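Local coordinates for putative acyl-CoA thioester hydrolase YbhC (Escherichia coli K-12, PDB 3GRH), which is a putative acyl-CoA thioesterase and outer-membrane lipoprotein of the pectinesterase family that neither binds pectin nor shows pectinesterase activity, at residues 212-215 with 216-220; 228-232 with 233-237; 357-360 with 361-365. One frame throughout, in Å; residues are numbered along the deposited sequence.

Interaction 1 (212-215 with 216-220)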
ATOM      1  N   ASN A 212     -11.371  -5.326   3.138  1.00  8.66           N
ATOM      2  CA  ASN A 212     -11.681  -5.614   4.547  1.00  7.34           C
ATOM      3  C   ASN A 212     -13.058  -5.033   4.821  1.00  8.40           C
ATOM      4  O   ASN A 212     -13.234  -3.832   4.768  1.00  8.14           O
ATOM      5  CB  ASN A 212     -10.603  -5.139   5.503  1.00  8.15           C
ATOM      6  CG  ASN A 212     -10.763  -5.694   6.858  1.00  7.91           C
ATOM      7  OD1 ASN A 212     -11.891  -5.703   7.354  1.00  8.26           O
ATOM      8  ND2 ASN A 212      -9.659  -6.060   7.540  1.00  7.77           N
ATOM      9  N   THR A 213     -13.985  -5.950   4.969  1.00  8.99           N
ATOM     10  CA  THR A 213     -15.414  -5.625   4.914  1.00  9.57           C
ATOM     11  C   THR A 213     -15.885  -5.123   6.295  1.00 10.51           C
ATOM     12  O   THR A 213     -17.106  -4.875   6.490  1.00 12.19           O
ATOM     13  CB  THR A 213     -16.204  -6.827   4.451  1.00  7.51           C
ATOM     14  OG1 THR A 213     -15.921  -7.969   5.276  1.00 12.35           O
ATOM     15  CG2 THR A 213     -15.819  -7.255   3.042  1.00 11.86           C
ATOM     16  N   LEU A 214     -14.996  -4.864   7.233  1.00 10.83           N
ATOM     17  CA  LEU A 214     -15.412  -4.222   8.509  1.00 12.07           C
ATOM     18  C   LEU A 214     -16.169  -2.902   8.255  1.00 13.10           C
ATOM     19  O   LEU A 214     -17.265  -2.655   8.817  1.00 13.04           O
ATOM     20  CB  LEU A 214     -14.202  -3.984   9.388  1.00 13.01           C
ATOM     21  CG  LEU A 214     -14.398  -3.607  10.833  1.00 13.04           C
ATOM     22  CD1 LEU A 214     -14.865  -4.856  11.641  1.00 13.08           C
ATOM     23  CD2 LEU A 214     -13.117  -3.016  11.428  1.00 11.00           C
ATOM     24  N   GLY A 215     -15.677  -2.123   7.317  1.00 13.64           N
ATOM     25  CA  GLY A 215     -16.411  -1.014   6.804  1.00 14.03           C
ATOM     26  C   GLY A 215     -16.997  -0.114   7.836  1.00 14.86           C
ATOM     27  O   GLY A 215     -16.290   0.350   8.734  1.00 14.91           O
ATOM     28  N   ASP A 216     -18.292   0.181   7.680  1.00 14.12           N
ATOM     29  CA  ASP A 216     -18.950   1.125   8.585  1.00 15.63           C
ATOM     30  C   ASP A 216     -19.684   0.427   9.749  1.00 15.72           C
ATOM     31  O   ASP A 216     -20.608   0.999  10.418  1.00 16.43           O
ATOM     32  CB  ASP A 216     -19.856   2.040   7.772  1.00 16.75           C
ATOM     33  CG  ASP A 216     -19.144   2.712   6.565  1.00 21.91           C
ATOM     34  OD1 ASP A 216     -17.998   3.262   6.682  1.00 18.39           O
ATOM     35  OD2 ASP A 216     -19.757   2.702   5.463  1.00 27.80           O
ATOM     36  N   SER A 217     -19.258  -0.787  10.079  1.00 15.27           N
ATOM     37  CA  SER A 217     -19.824  -1.531  11.176  1.00 13.22           C
ATOM     38  C   SER A 217     -19.263  -1.098  12.516  1.00 13.58           C
ATOM     39  O   SER A 217     -19.741  -1.509  13.582  1.00 13.00           O
ATOM     40  CB  SER A 217     -19.659  -3.050  10.999  1.00 13.91           C
ATOM     41  OG  SER A 217     -18.327  -3.452  11.195  1.00 10.36           O
ATOM     42  N   VAL A 218     -18.221  -0.271  12.467  1.00 12.36           N
ATOM     43  CA  VAL A 218     -17.557   0.218  13.630  1.00 12.32           C
ATOM     44  C   VAL A 218     -17.563   1.738  13.624  1.00 12.67           C
ATOM     45  O   VAL A 218     -17.873   2.385  12.601  1.00 13.16           O
ATOM     46  CB  VAL A 218     -16.105  -0.334  13.693  1.00 11.82           C
ATOM     47  CG1 VAL A 218     -16.171  -1.841  13.753  1.00 15.04           C
ATOM     48  CG2 VAL A 218     -15.272   0.115  12.457  1.00 11.61           C
ATOM     49  N   ASP A 219     -17.278   2.302  14.783  1.00 12.97           N
ATOM     50  CA  ASP A 219     -17.223   3.742  14.964  1.00 13.69           C
ATOM     51  C   ASP A 219     -15.974   4.454  14.487  1.00 13.53           C
ATOM     52  O   ASP A 219     -15.146   3.878  13.747  1.00 14.85           O
ATOM     53  CB  ASP A 219     -17.495   4.135  16.432  1.00 15.19           C
ATOM     54  CG  ASP A 219     -16.401   3.725  17.409  1.00 19.57           C
ATOM     55  OD1 ASP A 219     -15.234   3.486  17.095  1.00 18.33           O
ATOM     56  OD2 ASP A 219     -16.732   3.621  18.622  1.00 25.34           O
ATOM     57  N   ALA A 220     -15.911   5.760  14.771  1.00 13.34           N
ATOM     58  CA  ALA A 220     -14.833   6.632  14.192  1.00 13.70           C
ATOM     59  C   ALA A 220     -13.456   6.458  14.837  1.00 16.03           C
ATOM     60  O   ALA A 220     -12.476   7.057  14.377  1.00 19.65           O
ATOM     61  CB  ALA A 220     -15.282   8.123  14.216  1.00 15.62           C
TER
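Leu214 O accepts from the backbone N of Ser217 at 3.0 Å with an N-H...O angle of 159°, closing a four-residue beta turn whose second residue, Gly215, has phi 49° and psi -130°. Ser217 grips the same oxygen a second time, its OG donating to Leu214 O over 2.7 Å. With OG between its own N and carbonyl carbon, Ser217 can reach back to that oxygen. Both donors sit somewhat tilted from the carbonyl plane. Beside this polar pair, Leu214 and Val218 meet at about a right angle: Leu214 CG lies 3.8 Å from Val218 CG1, while Leu214 CD2 approaches Val218 CG2 at 3.9 Å. Replacing Leu214 by an alanine would take away the branch and is likely to leave both Val218 methyls without this apolar partner. Ahead of the turn, Asn212 OD1 accepts from Leu214 N at 3.2 Å in the carbonyl plane, an Asx turn at the end of strand 208-212. Asp216 reaches elsewhere, its OD1 forming a salt bridge with Arg245 and accepting from Ser300 OG. The phi and psi values of Gly215 and Asp216 are those of a type II' beta turn, here in a surface loop between strands of the beta-helix.

Interaction 2 (228-232 with 233-237); sequences LRTDG and DQVQI
Leu228 and Ile237 reach toward each other tip to tip, Leu228 CD2 stopping 3.8 Å from Ile237 CD1. Nearer the bend, Thr230 and Val235 slide past one another in opposite directions. Thr230 OG1 lies 3.7 Å from Val235 CG2 and 3.8 Å from Val235 CG1, so the Thr230 hydroxyl oxygen rests against both methyls of one valine. Val235 has CG2 beside its own N (CG1 anti to that N, chi1 168°), which directs CG2 back toward the bend, 3.4 Å from Gly232 O. What faces these pairs toward each other is the corner 231-234; end to end, segments 228-232 and 233-237 point 143° apart. Gln234 takes left-handed backbone angles just before strand 235-238 begins. Asp233, in the corner, has its OD2 in a salt bridge with Arg267 and its N bonded to Asn201 OD1. Strand 228-230 is paired with strands 196-198 and 249-251, and Phe249 touches Leu228, Thr230 and Ile237. On the reverse side of the strand, Arg229 NE donates to the syn lone pair of Asp231 OD1 at 3.0 Å, nearly in the guanidinium plane, while NH2 makes a weak bond to Asp231 OD2. Thr252 OG1 also bonds to OD1; Trp197 NE1 and Gln199 NE2 bond to OD2, and Asn258 OD1 takes Arg229 NH1. One side of this beta-helix corner is thus van der Waals packing that takes in a hydroxyl and a carbonyl oxygen, the other a buried ion pair whose several donors would probably keep Asp231 ionised.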
ATOM      1  N   LEU A 228      -5.142  -5.352   2.147  1.00  8.10           N
ATOM      2  CA  LEU A 228      -3.994  -6.019   1.476  1.00  7.80           C
ATOM      3  C   LEU A 228      -2.760  -5.641   2.259  1.00  8.86           C
ATOM      4  O   LEU A 228      -2.453  -4.496   2.376  1.00  8.77           O
ATOM      5  CB  LEU A 228      -3.858  -5.515   0.075  1.00  7.21           C
ATOM      6  CG  LEU A 228      -2.690  -6.092  -0.690  1.00  8.98           C
ATOM      7  CD1 LEU A 228      -2.558  -7.592  -0.734  1.00 11.67           C
ATOM      8  CD2 LEU A 228      -2.836  -5.529  -2.131  1.00 13.12           C
ATOM      9  N   ARG A 229      -1.998  -6.647   2.673  1.00  6.49           N
ATOM     10  CA  ARG A 229      -0.661  -6.483   3.217  1.00  8.12           C
ATOM     11  C   ARG A 229       0.323  -7.180   2.331  1.00  9.06           C
ATOM     12  O   ARG A 229       0.100  -8.342   1.951  1.00  9.22           O
ATOM     13  CB  ARG A 229      -0.596  -7.086   4.558  1.00  9.49           C
ATOM     14  CG  ARG A 229       0.769  -7.143   5.142  1.00  9.61           C
ATOM     15  CD  ARG A 229       0.871  -7.572   6.542  1.00 11.83           C
ATOM     16  NE  ARG A 229       2.256  -7.845   6.947  1.00 12.63           N
ATOM     17  CZ  ARG A 229       2.561  -8.440   8.092  1.00 12.85           C
ATOM     18  NH1 ARG A 229       1.616  -8.759   8.973  1.00 15.71           N
ATOM     19  NH2 ARG A 229       3.808  -8.748   8.323  1.00 12.82           N
ATOM     20  N   THR A 230       1.390  -6.493   1.960  1.00  9.91           N
ATOM     21  CA  THR A 230       2.409  -7.128   1.134  1.00  8.79           C
ATOM     22  C   THR A 230       3.774  -6.875   1.752  1.00 11.50           C
ATOM     23  O   THR A 230       4.087  -5.770   2.126  1.00 11.06           O
ATOM     24  CB  THR A 230       2.306  -6.790  -0.356  1.00 12.91           C
ATOM     25  OG1 THR A 230       3.391  -7.391  -1.075  1.00 12.57           O
ATOM     26  CG2 THR A 230       2.360  -5.319  -0.601  1.00 16.94           C
ATOM     27  N   ASP A 231       4.546  -7.953   1.896  1.00  7.41           N
ATOM     28  CA  ASP A 231       5.916  -7.875   2.482  1.00  8.37           C
ATOM     29  C   ASP A 231       6.990  -8.303   1.470  1.00  8.10           C
ATOM     30  O   ASP A 231       8.201  -8.144   1.759  1.00 11.13           O
ATOM     31  CB  ASP A 231       6.045  -8.848   3.697  1.00  8.62           C
ATOM     32  CG  ASP A 231       5.009  -8.674   4.776  1.00 13.00           C
ATOM     33  OD1 ASP A 231       4.310  -7.633   4.788  1.00 16.01           O
ATOM     34  OD2 ASP A 231       4.880  -9.649   5.625  1.00 12.25           O
ATOM     35  N   GLY A 232       6.592  -8.813   0.301  1.00  8.43           N
ATOM     36  CA  GLY A 232       7.520  -9.314  -0.691  1.00  8.03           C
ATOM     37  C   GLY A 232       8.212  -8.214  -1.481  1.00  8.22           C
ATOM     38  O   GLY A 232       7.744  -7.089  -1.576  1.00  8.23           O
ATOM     39  N   ASP A 233       9.332  -8.557  -2.070  1.00  7.99           N
ATOM     40  CA  ASP A 233      10.031  -7.640  -3.034  1.00  8.87           C
ATOM     41  C   ASP A 233       9.555  -7.957  -4.404  1.00  8.42           C
ATOM     42  O   ASP A 233       9.217  -9.082  -4.757  1.00 10.10           O
ATOM     43  CB  ASP A 233      11.524  -7.841  -2.939  1.00  9.10           C
ATOM     44  CG  ASP A 233      12.375  -6.834  -3.689  1.00 11.36           C
ATOM     45  OD1 ASP A 233      12.061  -5.638  -3.774  1.00 10.45           O
ATOM     46  OD2 ASP A 233      13.517  -7.284  -4.153  1.00 12.93           O
ATOM     47  N   GLN A 234       9.628  -6.966  -5.294  1.00  7.44           N
ATOM     48  CA  GLN A 234       9.302  -7.085  -6.691  1.00  7.27           C
ATOM     49  C   GLN A 234       7.835  -7.454  -6.878  1.00  6.92           C
ATOM     50  O   GLN A 234       7.557  -8.292  -7.710  1.00  8.00           O
ATOM     51  CB  GLN A 234      10.277  -7.956  -7.486  1.00  7.23           C
ATOM     52  CG  GLN A 234      11.671  -7.367  -7.514  1.00  9.14           C
ATOM     53  CD  GLN A 234      12.656  -8.137  -8.379  1.00 14.30           C
ATOM     54  OE1 GLN A 234      12.292  -9.000  -9.192  1.00 24.22           O
ATOM     55  NE2 GLN A 234      13.849  -7.714  -8.322  1.00 22.12           N
ATOM     56  N   VAL A 235       6.925  -6.772  -6.166  1.00  6.31           N
ATOM     57  CA  VAL A 235       5.524  -7.049  -6.214  1.00  5.45           C
ATOM     58  C   VAL A 235       4.855  -6.079  -7.183  1.00  7.36           C
ATOM     59  O   VAL A 235       5.183  -4.918  -7.171  1.00  6.57           O
ATOM     60  CB  VAL A 235       4.931  -6.948  -4.860  1.00  6.85           C
ATOM     61  CG1 VAL A 235       3.382  -6.938  -4.809  1.00  7.57           C
ATOM     62  CG2 VAL A 235       5.547  -8.012  -3.961  1.00  8.09           C
ATOM     63  N   GLN A 236       3.956  -6.580  -8.013  1.00  6.62           N
ATOM     64  CA  GLN A 236       3.245  -5.765  -8.991  1.00  7.13           C
ATOM     65  C   GLN A 236       1.776  -5.911  -8.796  1.00  7.40           C
ATOM     66  O   GLN A 236       1.274  -7.022  -8.781  1.00  7.00           O
ATOM     67  CB  GLN A 236       3.588  -6.106 -10.430  1.00  8.64           C
ATOM     68  CG  GLN A 236       5.048  -5.890 -10.761  1.00  9.48           C
ATOM     69  CD  GLN A 236       5.393  -6.494 -12.104  1.00  9.65           C
ATOM     70  OE1 GLN A 236       4.971  -5.924 -13.129  1.00 16.86           O
ATOM     71  NE2 GLN A 236       6.177  -7.603 -12.110  1.00 11.36           N
ATOM     72  N   ILE A 237       1.078  -4.802  -8.626  1.00  6.74           N
ATOM     73  CA  ILE A 237      -0.393  -4.812  -8.419  1.00  7.34           C
ATOM     74  C   ILE A 237      -0.944  -3.915  -9.510  1.00  7.79           C
ATOM     75  O   ILE A 237      -0.573  -2.706  -9.563  1.00  8.83           O
ATOM     76  CB  ILE A 237      -0.694  -4.233  -7.040  1.00  8.44           C
ATOM     77  CG1 ILE A 237      -0.187  -5.209  -5.994  1.00  9.30           C
ATOM     78  CG2 ILE A 237      -2.165  -4.042  -6.901  1.00 11.63           C
ATOM     79  CD1 ILE A 237      -0.100  -4.625  -4.626  1.00 10.40           C
TER

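Interaction 3 (357-360 with 361-365)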
ATOM      1  N   SER A 357       0.389  14.916 -10.033  1.00  9.29           N
ATOM      2  CA  SER A 357      -0.869  14.358  -9.657  1.00  8.78           C
ATOM      3  C   SER A 357      -1.967  15.391  -9.511  1.00  9.57           C
ATOM      4  O   SER A 357      -1.715  16.557  -9.291  1.00 10.57           O
ATOM      5  CB  SER A 357      -0.722  13.574  -8.365  1.00  8.48           C
ATOM      6  OG  SER A 357       0.056  12.388  -8.624  1.00  8.89           O
ATOM      7  N   ALA A 358      -3.212  14.949  -9.661  1.00  9.29           N
ATOM      8  CA  ALA A 358      -4.365  15.829  -9.545  1.00  9.92           C
ATOM      9  C   ALA A 358      -4.864  15.671  -8.097  1.00  9.36           C
ATOM     10  O   ALA A 358      -5.165  14.553  -7.688  1.00 11.03           O
ATOM     11  CB  ALA A 358      -5.473  15.402 -10.527  1.00 13.14           C
ATOM     12  N   ILE A 359      -4.978  16.760  -7.354  1.00  9.69           N
ATOM     13  CA  ILE A 359      -5.542  16.787  -5.979  1.00  8.88           C
ATOM     14  C   ILE A 359      -6.811  17.599  -5.996  1.00 10.28           C
ATOM     15  O   ILE A 359      -6.823  18.760  -6.317  1.00 10.04           O
ATOM     16  CB  ILE A 359      -4.544  17.358  -4.968  1.00  8.37           C
ATOM     17  CG1 ILE A 359      -3.248  16.581  -5.036  1.00 10.06           C
ATOM     18  CG2 ILE A 359      -5.098  17.229  -3.558  1.00  9.59           C
ATOM     19  CD1 ILE A 359      -2.135  17.158  -4.253  1.00 11.88           C
ATOM     20  N   ASN A 360      -7.916  16.970  -5.727  1.00 12.33           N
ATOM     21  CA  ASN A 360      -9.146  17.560  -6.196  1.00 14.97           C
ATOM     22  C   ASN A 360      -9.753  18.114  -4.976  1.00 15.01           C
ATOM     23  O   ASN A 360      -9.048  18.520  -4.020  1.00 15.38           O
ATOM     24  CB  ASN A 360      -9.971  16.548  -7.035  1.00 15.75           C
ATOM     25  CG  ASN A 360      -9.287  16.223  -8.393  1.00 19.72           C
ATOM     26  OD1 ASN A 360      -8.897  17.139  -9.155  1.00 19.91           O
ATOM     27  ND2 ASN A 360      -8.992  14.920  -8.609  1.00 22.94           N
ATOM     28  N   GLU A 361     -11.067  18.256  -4.978  1.00 19.96           N
ATOM     29  CA  GLU A 361     -11.665  18.889  -3.869  1.00 19.43           C
ATOM     30  C   GLU A 361     -11.600  17.962  -2.668  1.00 19.35           C
ATOM     31  O   GLU A 361     -11.362  16.726  -2.764  1.00 22.08           O
ATOM     32  CB  GLU A 361     -13.113  19.323  -4.180  1.00 20.90           C
ATOM     33  CG  GLU A 361     -13.597  20.535  -3.331  1.00 23.38           C
ATOM     34  CD  GLU A 361     -12.835  21.864  -3.572  1.00 29.34           C
ATOM     35  OE1 GLU A 361     -11.649  21.832  -3.980  1.00 33.21           O
ATOM     36  OE2 GLU A 361     -13.449  22.960  -3.360  1.00 32.31           O
ATOM     37  N   GLY A 362     -11.718  18.611  -1.528  1.00 17.84           N
ATOM     38  CA  GLY A 362     -11.941  17.971  -0.272  1.00 15.61           C
ATOM     39  C   GLY A 362     -10.775  17.952   0.658  1.00 14.85           C
ATOM     40  O   GLY A 362     -10.915  17.445   1.746  1.00 16.34           O
ATOM     41  N   PHE A 363      -9.615  18.375   0.211  1.00 13.61           N
ATOM     42  CA  PHE A 363      -8.425  18.346   1.066  1.00 13.86           C
ATOM     43  C   PHE A 363      -8.172  19.639   1.816  1.00 13.22           C
ATOM     44  O   PHE A 363      -8.598  20.711   1.381  1.00 14.02           O
ATOM     45  CB  PHE A 363      -7.188  17.934   0.278  1.00 13.81           C
ATOM     46  CG  PHE A 363      -7.243  16.525  -0.180  1.00 11.94           C
ATOM     47  CD1 PHE A 363      -6.758  15.525   0.621  1.00 15.97           C
ATOM     48  CD2 PHE A 363      -7.801  16.198  -1.379  1.00 15.84           C
ATOM     49  CE1 PHE A 363      -6.880  14.197   0.198  1.00 13.45           C
ATOM     50  CE2 PHE A 363      -7.913  14.906  -1.789  1.00 15.95           C
ATOM     51  CZ  PHE A 363      -7.452  13.912  -1.002  1.00 15.65           C
ATOM     52  N   ASN A 364      -7.436  19.538   2.924  1.00 14.70           N
ATOM     53  CA  ASN A 364      -6.994  20.687   3.701  1.00 14.65           C
ATOM     54  C   ASN A 364      -5.796  21.297   3.009  1.00 15.54           C
ATOM     55  O   ASN A 364      -4.722  20.735   3.062  1.00 17.17           O
ATOM     56  CB  ASN A 364      -6.619  20.229   5.111  1.00 14.45           C
ATOM     57  CG  ASN A 364      -6.274  21.392   6.055  1.00 15.27           C
ATOM     58  OD1 ASN A 364      -5.816  22.453   5.641  1.00 16.81           O
ATOM     59  ND2 ASN A 364      -6.488  21.162   7.349  1.00 19.12           N
ATOM     60  N   THR A 365      -5.994  22.393   2.292  1.00 16.45           N
ATOM     61  CA  THR A 365      -4.910  22.887   1.458  1.00 17.20           C
ATOM     62  C   THR A 365      -3.893  23.677   2.231  1.00 19.01           C
ATOM     63  O   THR A 365      -2.748  23.762   1.773  1.00 19.89           O
ATOM     64  CB  THR A 365      -5.414  23.726   0.284  1.00 16.96           C
ATOM     65  OG1 THR A 365      -6.136  24.847   0.800  1.00 16.42           O
ATOM     66  CG2 THR A 365      -6.304  22.888  -0.623  1.00 17.98           C
TER
HETATM   67  O   HOH W   1      -8.964  20.055  -1.875  1.00 36.28           O
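At the bend where strand 358-359 of the beta-helix gives way to the loop leading to strand 369-373, Ile359 packs against Phe363 four residues on. The two side chains cross at about a right angle, and the touching branch is the CG2 methyl of Ile359, 3.6 Å from Phe363 CD2 and 4.1 Å from Phe363 CE2. In Ile359, CG1 stands anti to the carbonyl carbon (chi1 -55°), which leaves CG2 beside that carbon, on the side of the bend where the ring lies. The approach to the ring is oblique. Asn360 O comes instead to the ring's edge, close to its plane and 3.7 Å from Phe363 CD2. The bend passes through Gly362, whose backbone angles (phi 107°, psi -8°) would jam a CB against the carbonyl oxygen of the residue before. Beyond the bend the Phe363 side chain also touches Phe328 and Ala330 of strand 327-330, Ala336 and Leu338, so Phe363 ties the loop to neighbouring strands of the beta-helix. Its side chain lies about 12 Å from that of Asp280, the predicted nucleophile. Asn360 turns its amide away from the loop, and its ND2 donates to Asn329 OD1, a further tie to strand 327-330. The backbone is bridged by one water across the mouth of the bend: it accepts from Phe363 N, 2.8 Å away, and donates a hydrogen bond to Asn360 O at 2.6 Å.

Overall arrangement
Along the chain the three contacts follow in series, and each is a local contact round a turn or corner of the chain. The loop of interaction 1 leaves strand 208-212 and leads on to strand 228-230, where interaction 2 starts; their centres are 24 Å apart and their nearest atoms about 6 Å, without touching. Interaction 3 lies many strands later, 25 Å from interaction 1 and 27 Å from interaction 2 between centres. Interaction 2, 8 Å from the centre of the chain, rounds a buried corner between two rows of parallel strands, whereas interactions 1 and 3 sit about 20 Å out. The chain thus turns corners both inside the parallel beta-helix and at its loops, with local side-chain packing at each.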